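Long-range contact in CymD (Pseudomonas putida, PDB 6Z34), which probably carries monoaromatic hydrocarbons across the outer membrane, as a channel of the FadL family: residues M44-E58 and S422-F436. Sequence-based numbering, arbitrary orientation.
Sequences MHLGLGMDIITAELE and SHSQIVTSISYTKSF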
loop_
_atom_site.group_PDB
_atom_site.type_symbol
_atom_site.label_atom_id
_atom_site.label_comp_id
_atom_site.label_asym_id
_atom_site.label_seq_id
_atom_site.Cartn_x
_atom_site.Cartn_y
_atom_site.Cartn_z
ATOM N N MET A 44 1.762 -17.122 -21.663
ATOM C CA MET A 44 0.735 -16.644 -20.756
ATOM C C MET A 44 1.071 -17.085 -19.350
ATOM O O MET A 44 1.365 -18.264 -19.111
ATOM C CB MET A 44 -0.659 -17.125 -21.159
ATOM C CG MET A 44 -1.112 -16.418 -22.411
ATOM S SD MET A 44 -2.836 -16.045 -22.352
ATOM C CE MET A 44 -2.929 -15.617 -20.650
ATOM N N HIS A 45 1.014 -16.126 -18.438
ATOM C CA HIS A 45 1.504 -16.275 -17.079
ATOM C C HIS A 45 0.359 -16.014 -16.120
ATOM O O HIS A 45 -0.366 -15.024 -16.263
ATOM C CB HIS A 45 2.682 -15.320 -16.829
ATOM C CG HIS A 45 3.787 -15.450 -17.850
ATOM N ND1 HIS A 45 4.865 -16.297 -17.679
ATOM C CD2 HIS A 45 3.993 -14.822 -19.033
ATOM C CE1 HIS A 45 5.683 -16.192 -18.714
ATOM N NE2 HIS A 45 5.175 -15.307 -19.554
ATOM N N LEU A 46 0.180 -16.920 -15.170
ATOM C CA LEU A 46 -0.864 -16.819 -14.168
ATOM C C LEU A 46 -0.182 -16.855 -12.822
ATOM O O LEU A 46 0.581 -17.783 -12.539
ATOM C CB LEU A 46 -1.880 -17.960 -14.279
ATOM C CG LEU A 46 -2.759 -17.987 -15.521
ATOM C CD1 LEU A 46 -2.893 -19.418 -16.028
ATOM C CD2 LEU A 46 -4.115 -17.404 -15.204
ATOM N N GLY A 47 -0.457 -15.860 -11.997
ATOM C CA GLY A 47 0.214 -15.792 -10.725
ATOM C C GLY A 47 -0.786 -15.707 -9.602
ATOM O O GLY A 47 -1.796 -14.991 -9.691
ATOM N N LEU A 48 -0.489 -16.453 -8.542
ATOM C CA LEU A 48 -1.304 -16.571 -7.350
ATOM C C LEU A 48 -0.375 -16.406 -6.183
ATOM O O LEU A 48 0.610 -17.148 -6.084
ATOM C CB LEU A 48 -1.944 -17.949 -7.175
ATOM C CG LEU A 48 -2.995 -18.594 -8.005
ATOM C CD1 LEU A 48 -2.331 -19.031 -9.297
ATOM C CD2 LEU A 48 -3.437 -19.775 -7.171
ATOM N N GLY A 49 -0.732 -15.521 -5.265
ATOM C CA GLY A 49 0.111 -15.364 -4.099
ATOM C C GLY A 49 -0.591 -14.536 -3.055
ATOM O O GLY A 49 -1.696 -14.025 -3.270
ATOM N N MET A 50 0.087 -14.392 -1.919
ATOM C CA MET A 50 -0.425 -13.564 -0.846
ATOM C C MET A 50 0.721 -13.086 0.025
ATOM O O MET A 50 1.790 -13.706 0.086
ATOM C CB MET A 50 -1.431 -14.328 0.004
ATOM C CG MET A 50 -0.819 -15.521 0.673
ATOM S SD MET A 50 -2.131 -16.581 1.260
ATOM C CE MET A 50 -3.114 -16.735 -0.228
ATOM N N ASP A 51 0.462 -11.977 0.716
ATOM C CA ASP A 51 1.305 -11.473 1.787
ATOM C C ASP A 51 0.608 -11.735 3.113
ATOM O O ASP A 51 -0.610 -11.560 3.234
ATOM C CB ASP A 51 1.572 -9.972 1.632
ATOM C CG ASP A 51 2.569 -9.655 0.519
ATOM O OD1 ASP A 51 3.001 -10.588 -0.199
ATOM O OD2 ASP A 51 2.906 -8.464 0.355
ATOM N N ILE A 52 1.387 -12.168 4.096
ATOM C CA ILE A 52 0.910 -12.478 5.431
ATOM C C ILE A 52 1.693 -11.583 6.374
ATOM O O ILE A 52 2.887 -11.812 6.616
ATOM C CB ILE A 52 1.101 -13.959 5.779
ATOM C CG1 ILE A 52 0.657 -14.832 4.600
ATOM C CG2 ILE A 52 0.343 -14.295 7.028
ATOM C CD1 ILE A 52 0.459 -16.262 4.947
ATOM N N ILE A 53 1.034 -10.551 6.886
ATOM C CA ILE A 53 1.673 -9.527 7.693
ATOM C C ILE A 53 1.229 -9.714 9.134
ATOM O O ILE A 53 0.037 -9.599 9.439
ATOM C CB ILE A 53 1.321 -8.119 7.195
ATOM C CG1 ILE A 53 1.798 -7.950 5.757
ATOM C CG2 ILE A 53 1.939 -7.048 8.135
ATOM C CD1 ILE A 53 0.710 -7.533 4.789
ATOM N N THR A 54 2.186 -10.001 10.012
ATOM C CA THR A 54 1.990 -9.968 11.452
ATOM C C THR A 54 2.836 -8.845 12.038
ATOM O O THR A 54 4.012 -8.693 11.688
ATOM C CB THR A 54 2.371 -11.302 12.092
ATOM O OG1 THR A 54 3.684 -11.677 11.656
ATOM C CG2 THR A 54 1.374 -12.380 11.686
ATOM N N ALA A 55 2.240 -8.059 12.924
ATOM C CA ALA A 55 2.922 -6.920 13.509
ATOM C C ALA A 55 2.899 -7.012 15.027
ATOM O O ALA A 55 2.100 -7.745 15.614
ATOM C CB ALA A 55 2.294 -5.604 13.052
ATOM N N GLU A 56 3.802 -6.256 15.653
ATOM C CA GLU A 56 3.940 -6.219 17.101
ATOM C C GLU A 56 4.398 -4.823 17.486
ATOM O O GLU A 56 5.193 -4.207 16.773
ATOM C CB GLU A 56 4.945 -7.262 17.612
ATOM C CG GLU A 56 5.695 -6.848 18.879
ATOM C CD GLU A 56 7.008 -7.587 19.064
ATOM O OE1 GLU A 56 7.148 -8.712 18.531
ATOM O OE2 GLU A 56 7.901 -7.040 19.745
ATOM N N LEU A 57 3.903 -4.324 18.611
ATOM C CA LEU A 57 4.237 -2.971 19.024
ATOM C C LEU A 57 4.518 -2.965 20.515
ATOM O O LEU A 57 3.642 -3.300 21.316
ATOM C CB LEU A 57 3.106 -2.008 18.659
ATOM C CG LEU A 57 2.955 -0.706 19.414
ATOM C CD1 LEU A 57 4.228 0.106 19.300
ATOM C CD2 LEU A 57 1.799 0.046 18.786
ATOM N N GLU A 58 5.744 -2.581 20.875
ATOM C CA GLU A 58 6.206 -2.547 22.259
ATOM C C GLU A 58 5.983 -1.163 22.858
ATOM O O GLU A 58 6.224 -0.146 22.196
ATOM C CB GLU A 58 7.694 -2.910 22.327
ATOM C CG GLU A 58 8.050 -4.265 21.711
ATOM C CD GLU A 58 8.923 -4.137 20.471
ATOM O OE1 GLU A 58 10.161 -4.257 20.604
ATOM O OE2 GLU A 58 8.379 -3.932 19.360
ATOM N N SER A 422 8.494 0.900 20.150
ATOM C CA SER A 422 9.219 -0.049 19.321
ATOM C C SER A 422 8.215 -0.802 18.463
ATOM O O SER A 422 7.192 -1.273 18.970
ATOM C CB SER A 422 10.042 -1.010 20.182
ATOM O OG SER A 422 10.769 -1.920 19.377
ATOM N N HIS A 423 8.499 -0.906 17.167
ATOM C CA HIS A 423 7.568 -1.490 16.210
ATOM C C HIS A 423 8.280 -2.570 15.411
ATOM O O HIS A 423 9.292 -2.295 14.760
ATOM C CB HIS A 423 6.997 -0.419 15.279
ATOM C CG HIS A 423 5.842 -0.892 14.458
ATOM N ND1 HIS A 423 5.024 -1.929 14.853
ATOM C CD2 HIS A 423 5.378 -0.485 13.252
ATOM C CE1 HIS A 423 4.101 -2.136 13.930
ATOM N NE2 HIS A 423 4.295 -1.274 12.948
ATOM N N SER A 424 7.745 -3.790 15.454
ATOM C CA SER A 424 8.322 -4.948 14.784
ATOM C C SER A 424 7.294 -5.560 13.835
ATOM O O SER A 424 6.117 -5.711 14.182
ATOM C CB SER A 424 8.793 -5.984 15.813
ATOM O OG SER A 424 9.054 -7.238 15.214
ATOM N N GLN A 425 7.732 -5.914 12.631
ATOM C CA GLN A 425 6.784 -6.375 11.629
ATOM C C GLN A 425 7.433 -7.414 10.727
ATOM O O GLN A 425 8.545 -7.206 10.228
ATOM C CB GLN A 425 6.268 -5.196 10.806
ATOM C CG GLN A 425 5.315 -5.591 9.720
ATOM C CD GLN A 425 4.937 -4.421 8.842
ATOM O OE1 GLN A 425 5.513 -4.222 7.764
ATOM N NE2 GLN A 425 3.961 -3.637 9.296
ATOM N N ILE A 426 6.723 -8.523 10.518
ATOM C CA ILE A 426 7.192 -9.633 9.700
ATOM C C ILE A 426 6.204 -9.834 8.563
ATOM O O ILE A 426 5.008 -10.058 8.799
ATOM C CB ILE A 426 7.344 -10.920 10.524
ATOM C CG1 ILE A 426 8.453 -10.757 11.562
ATOM C CG2 ILE A 426 7.613 -12.101 9.614
ATOM C CD1 ILE A 426 8.776 -12.021 12.320
ATOM N N VAL A 427 6.702 -9.767 7.335
ATOM C CA VAL A 427 5.892 -9.927 6.138
ATOM C C VAL A 427 6.368 -11.198 5.448
ATOM O O VAL A 427 7.507 -11.265 4.962
ATOM C CB VAL A 427 6.011 -8.720 5.199
ATOM C CG1 VAL A 427 5.168 -8.934 3.948
ATOM C CG2 VAL A 427 5.598 -7.458 5.913
ATOM N N THR A 428 5.508 -12.209 5.421
ATOM C CA THR A 428 5.761 -13.440 4.702
ATOM C C THR A 428 5.054 -13.365 3.357
ATOM O O THR A 428 3.854 -13.076 3.299
ATOM C CB THR A 428 5.261 -14.649 5.487
ATOM O OG1 THR A 428 5.952 -14.723 6.731
ATOM C CG2 THR A 428 5.530 -15.922 4.712
ATOM N N SER A 429 5.788 -13.641 2.286
ATOM C CA SER A 429 5.270 -13.496 0.934
ATOM C C SER A 429 5.517 -14.779 0.157
ATOM O O SER A 429 6.637 -15.305 0.132
ATOM C CB SER A 429 5.920 -12.309 0.225
ATOM O OG SER A 429 5.168 -11.896 -0.899
ATOM N N ILE A 430 4.474 -15.275 -0.486
ATOM C CA ILE A 430 4.531 -16.550 -1.170
ATOM C C ILE A 430 3.707 -16.427 -2.445
ATOM O O ILE A 430 2.641 -15.806 -2.446
ATOM C CB ILE A 430 4.039 -17.672 -0.232
ATOM C CG1 ILE A 430 4.068 -19.039 -0.930
ATOM C CG2 ILE A 430 2.675 -17.342 0.311
ATOM C CD1 ILE A 430 5.454 -19.678 -0.956
ATOM N N SER A 431 4.230 -16.958 -3.548
ATOM C CA SER A 431 3.507 -16.886 -4.811
ATOM C C SER A 431 3.781 -18.124 -5.652
ATOM O O SER A 431 4.799 -18.799 -5.502
ATOM C CB SER A 431 3.869 -15.629 -5.608
ATOM O OG SER A 431 5.088 -15.815 -6.295
ATOM N N TYR A 432 2.841 -18.409 -6.537
ATOM C CA TYR A 432 2.961 -19.488 -7.501
ATOM C C TYR A 432 2.692 -18.910 -8.881
ATOM O O TYR A 432 1.733 -18.153 -9.066
ATOM C CB TYR A 432 1.992 -20.646 -7.192
ATOM C CG TYR A 432 1.849 -21.587 -8.363
ATOM C CD1 TYR A 432 0.766 -21.486 -9.215
ATOM C CD2 TYR A 432 2.824 -22.535 -8.647
ATOM C CE1 TYR A 432 0.637 -22.309 -10.298
ATOM C CE2 TYR A 432 2.696 -23.384 -9.740
ATOM C CZ TYR A 432 1.600 -23.256 -10.560
ATOM O OH TYR A 432 1.440 -24.069 -11.649
ATOM N N THR A 433 3.543 -19.259 -9.842
ATOM C CA THR A 433 3.402 -18.800 -11.218
ATOM C C THR A 433 3.359 -20.006 -12.138
ATOM O O THR A 433 4.247 -20.870 -12.110
ATOM C CB THR A 433 4.528 -17.849 -11.626
ATOM O OG1 THR A 433 4.590 -16.751 -10.686
ATOM C CG2 THR A 433 4.322 -17.336 -13.068
ATOM N N LYS A 434 2.320 -20.065 -12.939
ATOM C CA LYS A 434 2.168 -21.086 -13.944
ATOM C C LYS A 434 2.316 -20.382 -15.278
ATOM O O LYS A 434 1.567 -19.439 -15.570
ATOM C CB LYS A 434 0.819 -21.792 -13.830
ATOM C CG LYS A 434 0.271 -22.244 -15.176
ATOM C CD LYS A 434 1.055 -23.407 -15.738
ATOM C CE LYS A 434 0.817 -24.709 -15.017
ATOM N NZ LYS A 434 1.623 -25.777 -15.685
ATOM N N SER A 435 3.290 -20.824 -16.074
ATOM C CA SER A 435 3.584 -20.217 -17.367
ATOM C C SER A 435 3.320 -21.223 -18.478
ATOM O O SER A 435 3.910 -22.312 -18.494
ATOM C CB SER A 435 5.033 -19.731 -17.445
ATOM O OG SER A 435 5.299 -18.781 -16.421
ATOM N N PHE A 436 2.461 -20.843 -19.413
ATOM C CA PHE A 436 2.242 -21.588 -20.642
ATOM C C PHE A 436 2.943 -20.843 -21.770
ATOM O O PHE A 436 2.586 -19.704 -22.080
ATOM C CB PHE A 436 0.751 -21.723 -20.942
ATOM C CG PHE A 436 -0.058 -22.386 -19.845
ATOM C CD1 PHE A 436 0.229 -23.678 -19.423
ATOM C CD2 PHE A 436 -1.159 -21.740 -19.298
ATOM C CE1 PHE A 436 -0.549 -24.300 -18.455
ATOM C CE2 PHE A 436 -1.938 -22.356 -18.328
ATOM C CZ PHE A 436 -1.631 -23.635 -17.906
#
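M44-E58 and S422-F436 run antiparallel (170° between their directions), joined by paired backbone hydrogen bonds from M44-F436 to E58-S422, the register unbroken throughout. H45, D51, I53, V427, S429, S431 and S435 share a face and are buried. H45 ND1 and S435 OG share a hydrogen bond (2.8 Å), OG at the ring edge near its plane; NE2 hydrogen-bonds to Q41 O. S429 OG donates to D51 OD1 (2.6 Å) on its syn side, somewhat out of the carboxylate plane, and D51 OD2 takes Q14 NE2. I53 CG1 packs alongside V427, 3.8 Å from V427 CG2. At G49 the chains draw in to 3.8 Å between its CA and S431 CA, too close for a CB on G49. With CG turned away from its own backbone N (chi1 -169°), H423 sends ND1 to E56 O (3.0 Å), which S424 N reaches from the opposite face of the carbonyl plane. A leucine at H423 would probably cost E56 O its second grip from this strand, S424 N remaining. On the other face, L48 CD1 meets the Y432 ring edge 4.0 Å from Y432 CD1. The pairing joins the first and last barrel strands and closes the barrel; strands 80-91 and 393-404 flank it, and helix 10-15 packs inside against V427, S429 and S431.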